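Local atomic coordinates of SusD homolog (PDB entry 3SGH), a protein that probably binds glycans at the outer membrane as a SusD-like lipoprotein, helping the bacterium to capture them for uptake. Residues A[142-147]-A[488-493]; A[195-200]-A[326-331]. All coordinates share one frame; numbering follows the deposited sequence.

Interaction 1: A[142-147]-A[488-493]; sequences TVWHAM and DLWWAM
Three indole rings, those of W144, W490 and W491, meet here as an aromatic cluster. One face of the W144 ring carries the methyl of selenomethionine M147, whose CE sits 3.8 Å above the plane toward the rim, and a water lies in plane at the edge. On one face of the W491 ring, L489 CB and A492 CB both sit toward the rim; the same water lies in its edge plane. The W144 and W490 planes are only 28° apart, but the rings are slid so far that they barely overlap, and W144 CD1 comes 3.9 Å from W490 CZ3. W491 is turned steeply, its plane at 78° to that of W144, and offers CD1 to W144 NE1 at 3.9 Å and to W144 CZ2 at 4.2 Å. The loop folds as a type I beta turn from L489 to A492, with W490 and W491 as its central residues, so both indoles leave the same turn. W491 has CG between its backbone N and carbonyl carbon (chi1 52°), which swings the pyrrole side of its indole to W144. Elsewhere, W490 N bonds to E140 at the start of helix 140-162, and W491 packs on helix 424-432. No direct hydrogen bond crosses the contact. Instead the water accepts from W144 NE1 at 3.0 Å, and weakly from W491 NE1 at the same distance. The chemistry is thus mainly apolar, with one water shared, firmly by W144 and only weakly by W491, between the N-H groups of two buried indoles.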
loop_
_atom_site.group_PDB
_atom_site.type_symbol
_atom_site.label_atom_id
_atom_site.label_comp_id
_atom_site.label_asym_id
_atom_site.label_seq_id
_atom_site.Cartn_x
_atom_site.Cartn_y
_atom_site.Cartn_z
ATOM N N THR A 142 3.080 -19.888 6.109
ATOM C CA THR A 142 3.402 -20.723 4.962
ATOM C C THR A 142 3.385 -19.914 3.695
ATOM O O THR A 142 4.290 -20.032 2.869
ATOM C CB THR A 142 2.409 -21.925 4.869
ATOM O OG1 THR A 142 2.640 -22.787 6.006
ATOM C CG2 THR A 142 2.616 -22.712 3.593
ATOM N N VAL A 143 2.362 -19.076 3.532
ATOM C CA VAL A 143 2.281 -18.268 2.294
ATOM C C VAL A 143 3.381 -17.210 2.244
ATOM O O VAL A 143 3.967 -17.017 1.209
ATOM C CB VAL A 143 0.873 -17.666 2.004
ATOM C CG1 VAL A 143 0.426 -16.642 3.050
ATOM C CG2 VAL A 143 0.855 -17.084 0.618
ATOM N N TRP A 144 3.694 -16.548 3.352
ATOM C CA TRP A 144 4.787 -15.581 3.318
ATOM C C TRP A 144 6.100 -16.265 2.929
ATOM O O TRP A 144 6.831 -15.777 2.074
ATOM C CB TRP A 144 4.877 -14.836 4.648
ATOM C CG TRP A 144 3.821 -13.726 4.737
ATOM C CD1 TRP A 144 2.610 -13.805 5.351
ATOM C CD2 TRP A 144 3.867 -12.420 4.129
ATOM N NE1 TRP A 144 1.931 -12.653 5.220
ATOM C CE2 TRP A 144 2.648 -11.781 4.447
ATOM C CE3 TRP A 144 4.812 -11.742 3.372
ATOM C CZ2 TRP A 144 2.364 -10.475 4.049
ATOM C CZ3 TRP A 144 4.513 -10.452 2.930
ATOM C CH2 TRP A 144 3.299 -9.845 3.257
ATOM N N HIS A 145 6.398 -17.392 3.558
ATOM C CA HIS A 145 7.646 -18.131 3.212
ATOM C C HIS A 145 7.659 -18.635 1.764
ATOM O O HIS A 145 8.677 -18.470 1.045
ATOM C CB HIS A 145 7.897 -19.265 4.187
ATOM C CG HIS A 145 8.360 -18.808 5.539
ATOM N ND1 HIS A 145 9.252 -19.529 6.299
ATOM C CD2 HIS A 145 8.030 -17.729 6.278
ATOM C CE1 HIS A 145 9.458 -18.903 7.445
ATOM N NE2 HIS A 145 8.723 -17.810 7.461
ATOM N N ALA A 146 6.531 -19.196 1.312
ATOM C CA ALA A 146 6.381 -19.618 -0.074
ATOM C C ALA A 146 6.600 -18.474 -1.056
ATOM O O ALA A 146 7.259 -18.683 -2.065
ATOM C CB ALA A 146 5.010 -20.247 -0.329
HETATM N N MSE A 147 6.037 -17.292 -0.753
HETATM C CA MSE A 147 6.184 -16.122 -1.620
HETATM C C MSE A 147 7.637 -15.651 -1.653
HETATM O O MSE A 147 8.128 -15.308 -2.735
HETATM C CB MSE A 147 5.212 -14.977 -1.263
HETATM C CG MSE A 147 3.789 -15.308 -1.506
HETATM SE SE MSE A 147 2.615 -13.800 -1.249
HETATM C CE MSE A 147 2.875 -13.688 0.676
ATOM N N ASP A 488 -6.640 -9.845 14.183
ATOM C CA ASP A 488 -5.313 -9.507 13.743
ATOM C C ASP A 488 -4.684 -10.558 12.841
ATOM O O ASP A 488 -4.818 -11.765 13.045
ATOM C CB ASP A 488 -4.420 -9.190 14.937
ATOM C CG ASP A 488 -4.476 -7.701 15.343
ATOM O OD1 ASP A 488 -4.282 -6.806 14.474
ATOM O OD2 ASP A 488 -4.717 -7.446 16.566
ATOM N N LEU A 489 -3.975 -10.041 11.841
ATOM C CA LEU A 489 -3.097 -10.842 11.015
ATOM C C LEU A 489 -1.810 -11.286 11.741
ATOM O O LEU A 489 -1.406 -10.719 12.751
ATOM C CB LEU A 489 -2.786 -10.079 9.740
ATOM C CG LEU A 489 -4.019 -9.771 8.892
ATOM C CD1 LEU A 489 -3.635 -9.151 7.554
ATOM C CD2 LEU A 489 -4.884 -11.039 8.643
ATOM N N TRP A 490 -1.132 -12.262 11.142
ATOM C CA TRP A 490 -0.044 -12.988 11.795
ATOM C C TRP A 490 1.130 -12.036 12.129
ATOM O O TRP A 490 1.783 -12.149 13.185
ATOM C CB TRP A 490 0.392 -14.094 10.838
ATOM C CG TRP A 490 1.632 -14.807 11.145
ATOM C CD1 TRP A 490 1.841 -15.721 12.162
ATOM C CD2 TRP A 490 2.830 -14.806 10.359
ATOM N NE1 TRP A 490 3.120 -16.239 12.056
ATOM C CE2 TRP A 490 3.739 -15.677 10.974
ATOM C CE3 TRP A 490 3.225 -14.133 9.214
ATOM C CZ2 TRP A 490 5.039 -15.885 10.474
ATOM C CZ3 TRP A 490 4.513 -14.341 8.726
ATOM C CH2 TRP A 490 5.394 -15.192 9.355
ATOM N N TRP A 491 1.371 -11.102 11.221
ATOM C CA TRP A 491 2.461 -10.144 11.316
ATOM C C TRP A 491 2.071 -8.853 12.027
ATOM O O TRP A 491 2.953 -8.043 12.319
ATOM C CB TRP A 491 2.996 -9.785 9.928
ATOM C CG TRP A 491 1.909 -9.353 8.956
ATOM C CD1 TRP A 491 1.267 -10.137 8.064
ATOM C CD2 TRP A 491 1.337 -8.026 8.810
ATOM N NE1 TRP A 491 0.329 -9.394 7.353
ATOM C CE2 TRP A 491 0.370 -8.100 7.782
ATOM C CE3 TRP A 491 1.584 -6.791 9.411
ATOM C CZ2 TRP A 491 -0.393 -7.001 7.395
ATOM C CZ3 TRP A 491 0.842 -5.682 9.008
ATOM C CH2 TRP A 491 -0.144 -5.795 8.027
ATOM N N ALA A 492 0.783 -8.662 12.327
ATOM C CA ALA A 492 0.322 -7.389 12.920
ATOM C C ALA A 492 0.604 -7.392 14.403
ATOM O O ALA A 492 0.651 -8.454 15.027
ATOM C CB ALA A 492 -1.185 -7.197 12.699
HETATM N N MSE A 493 0.751 -6.207 14.991
HETATM C CA MSE A 493 0.879 -6.079 16.436
HETATM C C MSE A 493 -0.465 -6.441 17.082
HETATM O O MSE A 493 -1.507 -6.037 16.612
HETATM C CB MSE A 493 1.249 -4.642 16.810
HETATM C CG MSE A 493 1.414 -4.479 18.287
HETATM SE SE MSE A 493 2.259 -2.771 18.698
HETATM C CE MSE A 493 1.339 -1.563 17.524
HETATM O O HOH W 1 -0.791 -11.997 6.354
#

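Interaction 2: A[195-200]-A[326-331]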
loop_
_atom_site.group_PDB
_atom_site.type_symbol
_atom_site.label_atom_id
_atom_site.label_comp_id
_atom_site.label_asym_id
_atom_site.label_seq_id
_atom_site.Cartn_x
_atom_site.Cartn_y
_atom_site.Cartn_z
HETATM N N MSE A 195 8.502 -6.826 2.098
HETATM C CA MSE A 195 7.943 -8.029 2.707
HETATM C C MSE A 195 8.649 -8.417 4.009
HETATM O O MSE A 195 7.984 -8.746 5.034
HETATM C CB MSE A 195 7.931 -9.181 1.670
HETATM C CG MSE A 195 7.064 -8.821 0.494
HETATM SE SE MSE A 195 7.200 -10.194 -0.895
HETATM C CE MSE A 195 6.856 -11.722 0.197
ATOM N N ALA A 196 9.982 -8.353 3.989
ATOM C CA ALA A 196 10.812 -8.685 5.136
ATOM C C ALA A 196 10.474 -7.765 6.318
ATOM O O ALA A 196 10.262 -8.224 7.432
ATOM C CB ALA A 196 12.310 -8.566 4.789
ATOM N N ILE A 197 10.415 -6.460 6.069
ATOM C CA ILE A 197 10.039 -5.489 7.118
ATOM C C ILE A 197 8.624 -5.799 7.627
ATOM O O ILE A 197 8.374 -5.793 8.827
ATOM C CB ILE A 197 10.157 -4.015 6.604
ATOM C CG1 ILE A 197 11.667 -3.631 6.541
ATOM C CG2 ILE A 197 9.306 -3.028 7.505
ATOM C CD1 ILE A 197 12.328 -3.380 7.950
ATOM N N ARG A 198 7.726 -6.172 6.721
ATOM C CA ARG A 198 6.332 -6.384 7.137
ATOM C C ARG A 198 6.169 -7.530 8.109
ATOM O O ARG A 198 5.316 -7.447 9.031
ATOM C CB ARG A 198 5.435 -6.585 5.949
ATOM C CG ARG A 198 3.959 -6.641 6.409
ATOM C CD ARG A 198 3.037 -6.217 5.455
ATOM N NE ARG A 198 3.301 -4.884 4.956
ATOM C CZ ARG A 198 2.834 -4.489 3.788
ATOM N NH1 ARG A 198 2.072 -5.326 3.065
ATOM N NH2 ARG A 198 3.107 -3.258 3.335
ATOM N N ILE A 199 6.952 -8.604 7.894
ATOM C CA ILE A 199 6.936 -9.766 8.798
ATOM C C ILE A 199 7.982 -9.771 9.938
ATOM O O ILE A 199 8.109 -10.802 10.676
ATOM C CB ILE A 199 6.934 -11.098 8.019
ATOM C CG1 ILE A 199 8.271 -11.361 7.320
ATOM C CG2 ILE A 199 5.773 -11.150 7.000
ATOM C CD1 ILE A 199 8.491 -12.878 7.090
ATOM N N SER A 200 8.624 -8.611 10.150
ATOM C CA SER A 200 9.799 -8.515 11.001
ATOM C C SER A 200 9.424 -8.539 12.474
ATOM O O SER A 200 10.259 -8.899 13.330
ATOM C CB SER A 200 10.626 -7.281 10.683
ATOM O OG SER A 200 9.915 -6.085 10.906
ATOM N N ARG A 326 15.241 0.623 4.527
ATOM C CA ARG A 326 16.601 0.478 5.057
ATOM C C ARG A 326 16.798 1.306 6.323
ATOM O O ARG A 326 17.498 0.880 7.234
ATOM C CB ARG A 326 17.659 0.824 3.970
ATOM C CG ARG A 326 17.753 -0.271 2.909
ATOM C CD ARG A 326 18.754 0.048 1.826
ATOM N NE ARG A 326 18.290 1.137 0.988
ATOM C CZ ARG A 326 19.001 1.698 0.013
ATOM N NH1 ARG A 326 20.226 1.261 -0.265
ATOM N NH2 ARG A 326 18.487 2.679 -0.701
ATOM N N ALA A 327 16.166 2.470 6.419
ATOM C CA ALA A 327 16.276 3.272 7.631
ATOM C C ALA A 327 15.709 2.486 8.803
ATOM O O ALA A 327 16.324 2.414 9.843
ATOM C CB ALA A 327 15.556 4.629 7.469
ATOM N N GLU A 328 14.513 1.895 8.618
ATOM C CA GLU A 328 13.891 1.104 9.660
ATOM C C GLU A 328 14.765 -0.114 9.999
ATOM O O GLU A 328 14.944 -0.415 11.156
ATOM C CB GLU A 328 12.442 0.685 9.321
ATOM C CG GLU A 328 11.842 -0.080 10.501
ATOM C CD GLU A 328 10.364 -0.409 10.393
ATOM O OE1 GLU A 328 9.756 -0.213 9.322
ATOM O OE2 GLU A 328 9.836 -0.902 11.442
ATOM N N GLY A 329 15.268 -0.812 8.983
ATOM C CA GLY A 329 16.161 -1.929 9.196
ATOM C C GLY A 329 17.356 -1.497 10.037
ATOM O O GLY A 329 17.744 -2.200 10.976
ATOM N N ALA A 330 17.901 -0.325 9.755
ATOM C CA ALA A 330 19.028 0.169 10.556
ATOM C C ALA A 330 18.654 0.408 12.017
ATOM O O ALA A 330 19.442 0.072 12.932
ATOM C CB ALA A 330 19.655 1.445 9.885
ATOM N N LEU A 331 17.477 0.983 12.257
ATOM C CA LEU A 331 16.941 1.151 13.626
ATOM C C LEU A 331 16.809 -0.177 14.383
ATOM O O LEU A 331 16.958 -0.238 15.622
ATOM C CB LEU A 331 15.583 1.834 13.587
ATOM C CG LEU A 331 15.613 3.322 13.154
ATOM C CD1 LEU A 331 14.170 3.806 13.231
ATOM C CD2 LEU A 331 16.540 4.131 14.071
#
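I197 and G329 mark the closest backbone approach, their CA atoms 7.4 Å apart where the last turn of helix 181-198 comes up to the end of helix 319-331. The isoleucine does the reaching, with both branches in use. CD1 lies against the glycine backbone, 4.0 Å from G329 N, and 4.2 Å from E328 CG. CG2 touches the carboxylate, 3.4 Å from E328 OE1. E328 is extended all the way out, with CG opposite its backbone N (chi1 -177°), and this carries the acid group across I197 instead of leaving it beside its own helix. Its charge is met elsewhere, by a salt bridge from OE2 to R431, while its side chain also packs on L407 and L411 of helix 403-417. Just after the isoleucine the chain leaves the helix: I197 O accepts from S200 N at 3.1 Å and from S200 OG at 2.6 Å, the hydroxyl arriving 17° from the carbonyl plane. With an alanine here in place of I197 both touching branches are gone, which would probably open a gap between the helices and leave the E328 chain with less to lie against. Across the segments the contact is van der Waals packing alone; it joins two helices of the alpha-alpha superhelix, and the buried carboxylate probably relies on R431 to balance its charge, since I197 offers it no polar partner.

How the interactions relate
The two contacts sit about 15 Å apart, centre to centre, and interaction 2 is nested inside the loop that interaction 1 closes: the order along the chain is 142-147, 195-200, 326-331, 488-493. Helix 181-198 joins them. The end of this helix, which meets helix 319-331 in interaction 2, and the residue after it also pack on the tryptophans of interaction 1, with I199 CG2 3.7 Å from W144 CD2 and R198 O 3.4 Å from W491 CB. R431 is a second bridge, pairing with E328 and touching W491. Together the contacts bring helices 140-162, 181-198 and 319-331 and the C-terminal loop into one continuous, largely buried region of the SusD-like fold.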